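Local coordinates for protein fumarylacetoacetate hydrolase (Burkholderia xenovorans, PDB 5TI1) that probably hydrolyses fumarylacetoacetate to fumarate and acetoacetate, the last step of phenylalanine and tyrosine breakdown, with the help of a bound magnesium ion, at residues B[23-27]-B[28-32]; B[106-109]-B[110-114]; B[64-68]-B[69-73]; B[342-345]-B[346-350]. All blocks are in the same frame, centred on the assembly; numbering follows the deposited sequence.

Contact 1 of 4, residues B[23-27]-B[28-32]; sequences RKSWV and ESANN
Asn31 holds its CG beside its own backbone N (chi1 -61°), and chi2 at -34° brings the edge of the amide, with its O and N, up to the backbone N and O of Ser25. OD1 takes the N-H of Ser25, with Ser25 N to Asn31 OD1 at 3.0 Å and the bond nearly straight at 174°. The other end of the amide donates, Asn31 ND2 to Ser25 O at 2.7 Å. Each acceptor is met in its carbonyl plane and on a lone pair, so the two bonds together fix the amide's rotation and assign its O and N. Ser25 is thus gripped on both backbone atoms by one side chain, much as a neighbouring strand would do it. Lys24 adds an aliphatic touch: its chain bends at chi2, and both CB, 3.3 Å from Asn31 OD1, and CD pass close to the amide oxygen.

Within the turn itself, Val27 O accepts from Ala30 N at 2.9 Å, with the donor lying well above the carbonyl plane. The Ala30 methyl sits between Ser25 CB, 3.9 Å from Ala30 CB, and Val27. Val27 CG1 also reaches Ser29 OG at 3.6 Å, while that hydroxyl is bonded to Asp63 N.

Ser25 OG is turned to accept from Val27 N at 2.9 Å and also bonds Leu116 O, at the end of helix 102-116. Lys24 and Trp26 make backbone bonds to Arg118 and Leu116. The loop between helix 13-17 and strand 44-49 thus holds an ST turn leading into a short 3-10 turn, 28-31, whose Asn31 closes back on the extended residues before it.

Contact 2 of 4, residues B[106-109]-B[110-114]; sequences RSVR and VQLSR
Val110 fits over the carbonyl of Arg106 one turn earlier: Val110 N donates to Arg106 O at 2.8 Å, and Val110 CG2 closes on the same oxygen at 3.2 Å. That methyl stands beside its own backbone N because CG1 takes the place anti to it (chi1 174°), which places it against the oxygen that its own N-H bonds.

Arg109 sends its CG anti to N as well. The bond from CA to CB leads away from 110-114, and the chain beyond is extended to NE; what touches 110-114 is mainly the carbonyl and the first side-chain carbons, with Ser113 N to Arg109 O at 2.9 Å and Ser113 CB at 3.3 Å from that oxygen. The guanidinium is held by Gln40 O, Asn41 O and Thr18 OG1, three acceptors that fix its three nitrogens.

On the apolar flank Val108 and Leu112 run side by side, pointing the same way, with Val108 CG1 to Leu112 CD1 at 3.9 Å. Round the helix from them, Gln111 extends beyond CG back along the previous turn, and its NE2 makes a weak bond to Ser107 O at 3.3 Å, sharing that carbonyl with Gln111 N. Its OE1 accepts from Ser78 N.

These residues are the middle of helix 102-116. Leu112 presses on helix 68-73, while Arg106 and Val110 touch helix 13-17 through Leu15 and Asp14. Arg106 reaches further, forming a salt bridge with Asp294, which sits in helix 293-296.

Contact 3 of 4, residues B[64-68]-B[69-73]; sequences SIVDL and AALES
Asp67 and Ala70 meet where strand 64-67 gives way to a helix. The Asp67 carboxylate lies anti to the backbone N (chi1 -172°) and beside the carbonyl carbon, a rotamer that carries it forward over the first helical turn. There OD1 accepts from Ala70 N at 3.1 Å, although the N-H comes from above the carboxylate plane (67° out of it). Water 1 adds a second route from the same oxygen: it donates to Asp67 OD1 at 2.8 Å and accepts from Ala69 N at 2.6 Å. The Ala70 methyl packs against the acid, its CB 3.7 Å from Asp67 CG. OD2 is taken up by a salt bridge to Arg56, so the two oxygens share the work, one capping the helix and one tied to strand 56-61. The negative charge at this helix end probably suits the helix dipole.

This is an N-cap, and the residue before the cap and the fourth after it, Val66 and Leu71, form a hydrophobic staple. Val66 has CG1 anti to N, whereas Leu71 holds CG beside its own N (chi1 -68°), and the two side chains cross at about a right angle. Val66 CG1 and Leu71 CD1 come to 3.5 Å, tighter than usual for two methyls. Leu71 CG also lies 3.7 Å from Asp67 O, the carbonyl that accepts from Leu71 N at 3.2 Å.

The Leu68 side chain packs on Phe44, Val57 and Val59 of the neighbouring strands, while its carbonyl starts the next helical bond by accepting from Glu72 N.

Contact 4 of 4, residues B[342-345]-B[346-350]; sequences TRTN and FKHMY
Two hydrogen bonds join Asn345 to the turn that follows it. The stronger is Lys347 N to Asn345 OD1 at 2.7 Å, in the plane of the side-chain carbonyl and on a lone pair. The second, His348 N to Asn345 O, is weak at 3.4 Å though almost straight (170°). Asn345 CG stands anti to its backbone N (chi1 -162°), beside the carbonyl carbon, which directs the amide ahead along the chain. Asp323 OD1 accepts from ND2, and Ile324 N gives OD1 a further, weak bond, so the amide is anchored to strand 321-331 as well as to the turn. The Asn345 N itself is buried with no partner in the model.

A side-chain oxygen accepting from the N-H two residues on makes this an Asx turn, and it takes the chain out of strand 339-345 into the 3-10 segment 346-348. There the buried Phe346 side chain packs on Ile324, Thr229 and Ile378, near the metal ligand Glu228.

Van der Waals contacts come from Lys347. Its CG occupies the place between N and the carbonyl carbon (chi1 72°), and the extended chain then crosses the Asn345 amide: CG is 3.2 Å from Asn345 OD1 and CE is 4.0 Å from Asn345 CG.

Contacts of the imidazole are looser. His348 CD2 is 3.4 Å from Asn345 O, an oblique approach. Thr344 OG1 lies in the ring plane at its edge, 3.8 Å from His348 CD2, the two side chains sliding past each other in opposite directions. His348 NE2 comes to 3.9 Å from Asn345 CB. Beyond the turn the His348 side chain also touches Pro381 and Glu159, the latter on helix 158-168.

Contacts 1, 2 and 3 cluster in one part of the chain, their centres 13 to 17 Å apart. Helix 102-116 joins them: Leu112 of contact 2 packs on contact 3, with CD1 3.7 Å from Leu68 CD2 and CD2 3.8 Å from Leu71 CD1, while Ser113 OG lies 3.6 Å from Arg23 CD of contact 1. Contacts 1 and 3 do not touch; their nearest atoms are about 5 Å apart. Contact 4 stands off, its centre 29 to 34 Å from the others. It alone is close to the metal site: the Phe346 side chain is about 7 Å from that of Glu228 and about 12 Å from the bound magnesium ion.

Contact 1 of 4, residues B[23-27]-B[28-32]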
loop_
_atom_site.group_PDB
_atom_site.type_symbol
_atom_site.label_atom_id
_atom_site.label_comp_id
_atom_site.label_asym_id
_atom_site.label_seq_id
_atom_site.Cartn_x
_atom_site.Cartn_y
_atom_site.Cartn_z
ATOM N N ARG B 23 23.531 -12.430 31.419
ATOM C CA ARG B 23 24.318 -12.976 30.325
ATOM C C ARG B 23 25.124 -11.877 29.640
ATOM O O ARG B 23 24.692 -10.726 29.544
ATOM C CB ARG B 23 23.408 -13.674 29.318
ATOM C CG ARG B 23 24.146 -14.392 28.206
ATOM C CD ARG B 23 23.165 -15.114 27.306
ATOM N NE ARG B 23 22.303 -16.005 28.077
ATOM C CZ ARG B 23 22.568 -17.285 28.312
ATOM N NH1 ARG B 23 23.679 -17.830 27.838
ATOM N NH2 ARG B 23 21.719 -18.020 29.023
ATOM N N LYS B 24 26.320 -12.241 29.180
ATOM C CA LYS B 24 27.204 -11.331 28.471
ATOM C C LYS B 24 27.840 -12.081 27.309
ATOM O O LYS B 24 27.819 -13.314 27.250
ATOM C CB LYS B 24 28.290 -10.747 29.398
ATOM C CG LYS B 24 27.749 -9.987 30.597
ATOM C CD LYS B 24 27.008 -8.725 30.187
ATOM C CE LYS B 24 26.140 -8.204 31.326
ATOM N NZ LYS B 24 25.301 -7.032 30.939
ATOM N N SER B 25 28.430 -11.320 26.391
ATOM C CA SER B 25 29.012 -11.856 25.173
ATOM C C SER B 25 30.531 -11.757 25.199
ATOM O O SER B 25 31.112 -10.909 25.882
ATOM C CB SER B 25 28.477 -11.112 23.940
ATOM O OG SER B 25 29.056 -11.615 22.744
ATOM N N TRP B 26 31.172 -12.635 24.429
ATOM C CA TRP B 26 32.589 -12.463 24.141
ATOM C C TRP B 26 32.843 -11.403 23.074
ATOM O O TRP B 26 34.008 -11.101 22.792
ATOM C CB TRP B 26 33.222 -13.793 23.720
ATOM C CG TRP B 26 32.455 -14.530 22.684
ATOM C CD1 TRP B 26 31.555 -15.531 22.893
ATOM C CD2 TRP B 26 32.522 -14.337 21.269
ATOM N NE1 TRP B 26 31.053 -15.974 21.693
ATOM C CE2 TRP B 26 31.624 -15.251 20.680
ATOM C CE3 TRP B 26 33.242 -13.473 20.442
ATOM C CZ2 TRP B 26 31.438 -15.331 19.305
ATOM C CZ3 TRP B 26 33.050 -13.552 19.076
ATOM C CH2 TRP B 26 32.156 -14.474 18.520
ATOM N N VAL B 27 31.796 -10.849 22.463
ATOM C CA VAL B 27 31.916 -9.604 21.698
ATOM C C VAL B 27 31.878 -8.480 22.729
ATOM O O VAL B 27 30.815 -8.152 23.255
ATOM C CB VAL B 27 30.804 -9.457 20.655
ATOM C CG1 VAL B 27 30.994 -8.184 19.830
ATOM C CG2 VAL B 27 30.740 -10.689 19.753
ATOM N N GLU B 28 33.040 -7.907 23.055
ATOM C CA GLU B 28 33.102 -7.033 24.225
ATOM C C GLU B 28 32.236 -5.790 24.053
ATOM O O GLU B 28 31.575 -5.355 25.005
ATOM C CB GLU B 28 34.547 -6.632 24.535
ATOM C CG GLU B 28 34.684 -5.912 25.877
ATOM C CD GLU B 28 34.122 -6.726 27.050
ATOM O OE1 GLU B 28 34.381 -7.950 27.118
ATOM O OE2 GLU B 28 33.415 -6.139 27.902
ATOM N N SER B 29 32.234 -5.192 22.855
ATOM C CA SER B 29 31.379 -4.032 22.625
ATOM C C SER B 29 29.916 -4.334 22.960
ATOM O O SER B 29 29.160 -3.432 23.337
ATOM C CB SER B 29 31.520 -3.552 21.176
ATOM O OG SER B 29 31.230 -4.584 20.249
ATOM N N ALA B 30 29.511 -5.602 22.873
ATOM C CA ALA B 30 28.131 -5.964 23.186
ATOM C C ALA B 30 27.815 -5.800 24.662
ATOM O O ALA B 30 26.635 -5.782 25.033
ATOM C CB ALA B 30 27.848 -7.404 22.758
ATOM N N ASN B 31 28.841 -5.684 25.506
ATOM C CA ASN B 31 28.680 -5.595 26.949
ATOM C C ASN B 31 28.704 -4.164 27.455
ATOM O O ASN B 31 28.600 -3.949 28.666
ATOM C CB ASN B 31 29.767 -6.418 27.642
ATOM C CG ASN B 31 29.696 -7.885 27.270
ATOM O OD1 ASN B 31 28.611 -8.423 27.047
ATOM N ND2 ASN B 31 30.848 -8.536 27.187
ATOM N N ASN B 32 28.846 -3.190 26.562
ATOM C CA ASN B 32 28.721 -1.779 26.906
ATOM C C ASN B 32 27.339 -1.520 27.500
ATOM O O ASN B 32 26.330 -1.786 26.833
ATOM C CB ASN B 32 28.942 -0.921 25.653
ATOM C CG ASN B 32 29.133 0.550 25.968
ATOM O OD1 ASN B 32 28.625 1.063 26.967
ATOM N ND2 ASN B 32 29.867 1.244 25.102
#

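Contact 2 of 4, residues B[106-109]-B[110-114]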
loop_
_atom_site.group_PDB
_atom_site.type_symbol
_atom_site.label_atom_id
_atom_site.label_comp_id
_atom_site.label_asym_id
_atom_site.label_seq_id
_atom_site.Cartn_x
_atom_site.Cartn_y
_atom_site.Cartn_z
ATOM N N ARG B 106 12.652 -18.160 17.188
ATOM C CA ARG B 106 13.153 -18.443 18.528
ATOM C C ARG B 106 14.293 -19.447 18.494
ATOM O O ARG B 106 15.282 -19.280 19.214
ATOM C CB ARG B 106 12.011 -18.932 19.413
ATOM C CG ARG B 106 10.966 -17.868 19.652
ATOM C CD ARG B 106 9.831 -18.362 20.538
ATOM N NE ARG B 106 8.952 -17.257 20.912
ATOM C CZ ARG B 106 7.893 -17.369 21.706
ATOM N NH1 ARG B 106 7.560 -18.552 22.211
ATOM N NH2 ARG B 106 7.161 -16.298 21.986
ATOM N N SER B 107 14.179 -20.488 17.663
ATOM C CA SER B 107 15.300 -21.396 17.443
ATOM C C SER B 107 16.573 -20.634 17.077
ATOM O O SER B 107 17.627 -20.823 17.699
ATOM C CB SER B 107 14.949 -22.401 16.347
ATOM O OG SER B 107 16.044 -23.265 16.086
ATOM N N VAL B 108 16.496 -19.765 16.063
ATOM C CA VAL B 108 17.668 -18.986 15.671
ATOM C C VAL B 108 18.164 -18.137 16.835
ATOM O O VAL B 108 19.371 -18.059 17.098
ATOM C CB VAL B 108 17.353 -18.122 14.435
ATOM C CG1 VAL B 108 18.483 -17.136 14.177
ATOM C CG2 VAL B 108 17.147 -19.003 13.222
ATOM N N ARG B 109 17.242 -17.498 17.559
ATOM C CA ARG B 109 17.648 -16.625 18.654
ATOM C C ARG B 109 18.369 -17.401 19.755
ATOM O O ARG B 109 19.356 -16.917 20.323
ATOM C CB ARG B 109 16.432 -15.903 19.221
ATOM C CG ARG B 109 16.773 -15.132 20.460
ATOM C CD ARG B 109 15.580 -14.472 21.073
ATOM N NE ARG B 109 15.979 -13.845 22.319
ATOM C CZ ARG B 109 16.477 -12.620 22.388
ATOM N NH1 ARG B 109 16.606 -11.908 21.274
ATOM N NH2 ARG B 109 16.841 -12.109 23.560
ATOM N N VAL B 110 17.901 -18.611 20.060
ATOM C CA VAL B 110 18.540 -19.407 21.099
ATOM C C VAL B 110 19.918 -19.878 20.645
ATOM O O VAL B 110 20.886 -19.829 21.413
ATOM C CB VAL B 110 17.633 -20.591 21.504
ATOM C CG1 VAL B 110 18.361 -21.496 22.483
ATOM C CG2 VAL B 110 16.352 -20.079 22.131
ATOM N N GLN B 111 20.030 -20.354 19.402
ATOM C CA GLN B 111 21.329 -20.780 18.888
ATOM C C GLN B 111 22.331 -19.630 18.919
ATOM O O GLN B 111 23.467 -19.785 19.389
ATOM C CB GLN B 111 21.176 -21.322 17.466
ATOM C CG GLN B 111 20.341 -22.598 17.357
ATOM C CD GLN B 111 20.107 -23.013 15.913
ATOM O OE1 GLN B 111 20.996 -23.559 15.260
ATOM N NE2 GLN B 111 18.914 -22.742 15.405
ATOM N N LEU B 112 21.913 -18.458 18.438
ATOM C CA LEU B 112 22.804 -17.302 18.393
ATOM C C LEU B 112 23.219 -16.868 19.793
ATOM O O LEU B 112 24.401 -16.605 20.049
ATOM C CB LEU B 112 22.125 -16.151 17.653
ATOM C CG LEU B 112 22.330 -16.125 16.140
ATOM C CD1 LEU B 112 21.510 -15.011 15.511
ATOM C CD2 LEU B 112 23.808 -15.948 15.816
ATOM N N SER B 113 22.253 -16.779 20.710
ATOM C CA SER B 113 22.560 -16.388 22.082
ATOM C C SER B 113 23.595 -17.318 22.695
ATOM O O SER B 113 24.550 -16.861 23.331
ATOM C CB SER B 113 21.284 -16.380 22.923
ATOM O OG SER B 113 21.526 -15.831 24.203
ATOM N N ARG B 114 23.426 -18.629 22.498
ATOM C CA ARG B 114 24.424 -19.588 22.961
ATOM C C ARG B 114 25.795 -19.283 22.362
ATOM O O ARG B 114 26.787 -19.146 23.089
ATOM C CB ARG B 114 23.976 -21.013 22.615
#

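Contact 3 of 4, residues B[64-68]-B[69-73]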
loop_
_atom_site.group_PDB
_atom_site.type_symbol
_atom_site.label_atom_id
_atom_site.label_comp_id
_atom_site.label_asym_id
_atom_site.label_seq_id
_atom_site.Cartn_x
_atom_site.Cartn_y
_atom_site.Cartn_z
ATOM N N SER B 64 29.271 -4.805 15.968
ATOM C CA SER B 64 29.510 -5.698 14.845
ATOM C C SER B 64 28.191 -6.295 14.340
ATOM O O SER B 64 27.098 -5.918 14.773
ATOM C CB SER B 64 30.509 -6.787 15.243
ATOM O OG SER B 64 31.794 -6.230 15.447
ATOM N N ILE B 65 28.309 -7.227 13.399
ATOM C CA ILE B 65 27.172 -7.908 12.788
ATOM C C ILE B 65 27.549 -9.367 12.616
ATOM O O ILE B 65 28.652 -9.675 12.153
ATOM C CB ILE B 65 26.796 -7.310 11.414
ATOM C CG1 ILE B 65 26.517 -5.810 11.510
ATOM C CG2 ILE B 65 25.614 -8.038 10.817
ATOM C CD1 ILE B 65 26.364 -5.131 10.127
ATOM N N VAL B 66 26.646 -10.264 12.983
ATOM C CA VAL B 66 26.826 -11.683 12.709
ATOM C C VAL B 66 26.229 -11.994 11.340
ATOM O O VAL B 66 25.060 -11.695 11.074
ATOM C CB VAL B 66 26.185 -12.550 13.802
ATOM C CG1 VAL B 66 26.358 -13.997 13.455
ATOM C CG2 VAL B 66 26.815 -12.247 15.153
ATOM N N ASP B 67 27.038 -12.587 10.469
ATOM C CA ASP B 67 26.593 -13.059 9.162
ATOM C C ASP B 67 25.899 -14.398 9.379
ATOM O O ASP B 67 26.555 -15.414 9.598
ATOM C CB ASP B 67 27.786 -13.191 8.223
ATOM C CG ASP B 67 27.387 -13.483 6.785
ATOM O OD1 ASP B 67 26.340 -14.124 6.552
ATOM O OD2 ASP B 67 28.143 -13.074 5.879
ATOM N N LEU B 68 24.566 -14.413 9.326
ATOM C CA LEU B 68 23.858 -15.659 9.625
ATOM C C LEU B 68 24.093 -16.701 8.540
ATOM O O LEU B 68 24.231 -17.891 8.838
ATOM C CB LEU B 68 22.363 -15.404 9.802
ATOM C CG LEU B 68 21.943 -14.415 10.882
ATOM C CD1 LEU B 68 20.470 -14.659 11.232
ATOM C CD2 LEU B 68 22.851 -14.520 12.108
ATOM N N ALA B 69 24.166 -16.272 7.275
ATOM C CA ALA B 69 24.434 -17.210 6.190
ATOM C C ALA B 69 25.783 -17.894 6.373
ATOM O O ALA B 69 25.918 -19.097 6.123
ATOM C CB ALA B 69 24.362 -16.494 4.839
ATOM N N ALA B 70 26.790 -17.149 6.838
ATOM C CA ALA B 70 28.092 -17.754 7.094
ATOM C C ALA B 70 28.025 -18.779 8.228
ATOM O O ALA B 70 28.638 -19.849 8.138
ATOM C CB ALA B 70 29.123 -16.667 7.399
ATOM N N LEU B 71 27.299 -18.471 9.306
ATOM C CA LEU B 71 27.160 -19.436 10.394
ATOM C C LEU B 71 26.398 -20.682 9.954
ATOM O O LEU B 71 26.704 -21.791 10.414
ATOM C CB LEU B 71 26.460 -18.795 11.589
ATOM C CG LEU B 71 27.197 -17.707 12.365
ATOM C CD1 LEU B 71 26.493 -17.482 13.685
ATOM C CD2 LEU B 71 28.650 -18.089 12.593
ATOM N N GLU B 72 25.398 -20.520 9.080
ATOM C CA GLU B 72 24.678 -21.672 8.550
ATOM C C GLU B 72 25.577 -22.527 7.665
ATOM O O GLU B 72 25.568 -23.762 7.768
ATOM C CB GLU B 72 23.453 -21.207 7.768
ATOM C CG GLU B 72 22.531 -22.332 7.368
ATOM C CD GLU B 72 21.618 -21.930 6.240
ATOM O OE1 GLU B 72 21.960 -20.953 5.543
ATOM O OE2 GLU B 72 20.562 -22.579 6.061
ATOM N N SER B 73 26.361 -21.888 6.788
ATOM C CA SER B 73 27.260 -22.633 5.910
ATOM C C SER B 73 28.267 -23.448 6.707
ATOM O O SER B 73 28.621 -24.568 6.317
ATOM C CB SER B 73 27.982 -21.678 4.961
ATOM O OG SER B 73 27.071 -21.132 4.028
HETATM O O HOH W 1 23.579 -13.901 6.371
#

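Contact 4 of 4, residues B[342-345]-B[346-350]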
loop_
_atom_site.group_PDB
_atom_site.type_symbol
_atom_site.label_atom_id
_atom_site.label_comp_id
_atom_site.label_asym_id
_atom_site.label_seq_id
_atom_site.Cartn_x
_atom_site.Cartn_y
_atom_site.Cartn_z
ATOM N N THR B 342 13.226 16.237 21.681
ATOM C CA THR B 342 12.181 15.621 22.483
ATOM C C THR B 342 12.696 14.311 23.065
ATOM O O THR B 342 13.625 13.701 22.528
ATOM C CB THR B 342 10.904 15.400 21.662
ATOM O OG1 THR B 342 9.833 15.036 22.540
ATOM C CG2 THR B 342 11.108 14.323 20.593
ATOM N N ARG B 343 12.104 13.916 24.197
ATOM C CA ARG B 343 12.345 12.621 24.827
ATOM C C ARG B 343 11.000 12.103 25.316
ATOM O O ARG B 343 10.321 12.799 26.072
ATOM C CB ARG B 343 13.323 12.732 26.006
ATOM C CG ARG B 343 14.704 13.307 25.682
ATOM C CD ARG B 343 15.490 13.609 26.977
ATOM N NE ARG B 343 16.868 14.021 26.704
ATOM C CZ ARG B 343 17.237 15.255 26.360
ATOM N NH1 ARG B 343 16.329 16.217 26.236
ATOM N NH2 ARG B 343 18.516 15.531 26.126
ATOM N N THR B 344 10.601 10.912 24.882
ATOM C CA THR B 344 9.313 10.367 25.312
ATOM C C THR B 344 9.436 8.850 25.447
ATOM O O THR B 344 10.542 8.312 25.563
ATOM C CB THR B 344 8.194 10.792 24.345
ATOM O OG1 THR B 344 6.925 10.401 24.885
ATOM C CG2 THR B 344 8.373 10.137 22.987
ATOM N N ASN B 345 8.292 8.159 25.449
ATOM C CA ASN B 345 8.252 6.717 25.645
ATOM C C ASN B 345 7.060 6.140 24.895
ATOM O O ASN B 345 5.973 6.721 24.900
ATOM C CB ASN B 345 8.155 6.349 27.138
ATOM C CG ASN B 345 8.554 4.903 27.410
ATOM O OD1 ASN B 345 7.880 3.965 26.974
ATOM N ND2 ASN B 345 9.667 4.720 28.117
ATOM N N PHE B 346 7.278 4.989 24.256
ATOM C CA PHE B 346 6.207 4.282 23.563
ATOM C C PHE B 346 5.108 3.805 24.522
ATOM O O PHE B 346 3.967 3.600 24.095
ATOM C CB PHE B 346 6.835 3.116 22.790
ATOM C CG PHE B 346 5.860 2.297 21.983
ATOM C CD1 PHE B 346 5.172 2.853 20.919
ATOM C CD2 PHE B 346 5.673 0.948 22.265
ATOM C CE1 PHE B 346 4.291 2.075 20.154
ATOM C CE2 PHE B 346 4.797 0.170 21.508
ATOM C CZ PHE B 346 4.110 0.730 20.450
ATOM N N LYS B 347 5.405 3.674 25.816
ATOM C CA LYS B 347 4.412 3.146 26.749
ATOM C C LYS B 347 3.192 4.046 26.907
ATOM O O LYS B 347 2.184 3.582 27.445
ATOM C CB LYS B 347 5.042 2.909 28.125
ATOM C CG LYS B 347 5.357 4.165 28.910
ATOM C CD LYS B 347 6.177 3.818 30.140
ATOM C CE LYS B 347 6.578 5.060 30.923
ATOM N NZ LYS B 347 7.070 4.707 32.278
ATOM N N HIS B 348 3.236 5.296 26.434
ATOM C CA HIS B 348 2.123 6.224 26.628
ATOM C C HIS B 348 0.993 6.058 25.617
ATOM O O HIS B 348 -0.049 6.708 25.771
ATOM C CB HIS B 348 2.628 7.662 26.572
ATOM C CG HIS B 348 3.649 7.970 27.617
ATOM N ND1 HIS B 348 3.444 7.692 28.950
ATOM C CD2 HIS B 348 4.883 8.520 27.529
ATOM C CE1 HIS B 348 4.505 8.065 29.642
ATOM N NE2 HIS B 348 5.394 8.570 28.803
ATOM N N MET B 349 1.168 5.234 24.592
ATOM C CA MET B 349 0.131 5.099 23.572
ATOM C C MET B 349 -1.175 4.556 24.159
ATOM O O MET B 349 -1.179 3.639 24.986
ATOM C CB MET B 349 0.630 4.201 22.445
ATOM C CG MET B 349 1.834 4.776 21.703
ATOM S SD MET B 349 1.595 6.465 21.072
ATOM C CE MET B 349 1.238 6.114 19.343
ATOM N N TYR B 350 -2.288 5.155 23.726
ATOM C CA TYR B 350 -3.615 4.784 24.210
ATOM C C TYR B 350 -4.092 3.460 23.615
ATOM O O TYR B 350 -4.803 2.698 24.277
ATOM C CB TYR B 350 -4.597 5.906 23.870
ATOM C CG TYR B 350 -5.945 5.841 24.551
ATOM C CD1 TYR B 350 -7.013 5.179 23.959
ATOM C CD2 TYR B 350 -6.160 6.474 25.766
ATOM C CE1 TYR B 350 -8.263 5.133 24.575
ATOM C CE2 TYR B 350 -7.398 6.436 26.388
ATOM C CZ TYR B 350 -8.446 5.764 25.789
ATOM O OH TYR B 350 -9.678 5.724 26.408
#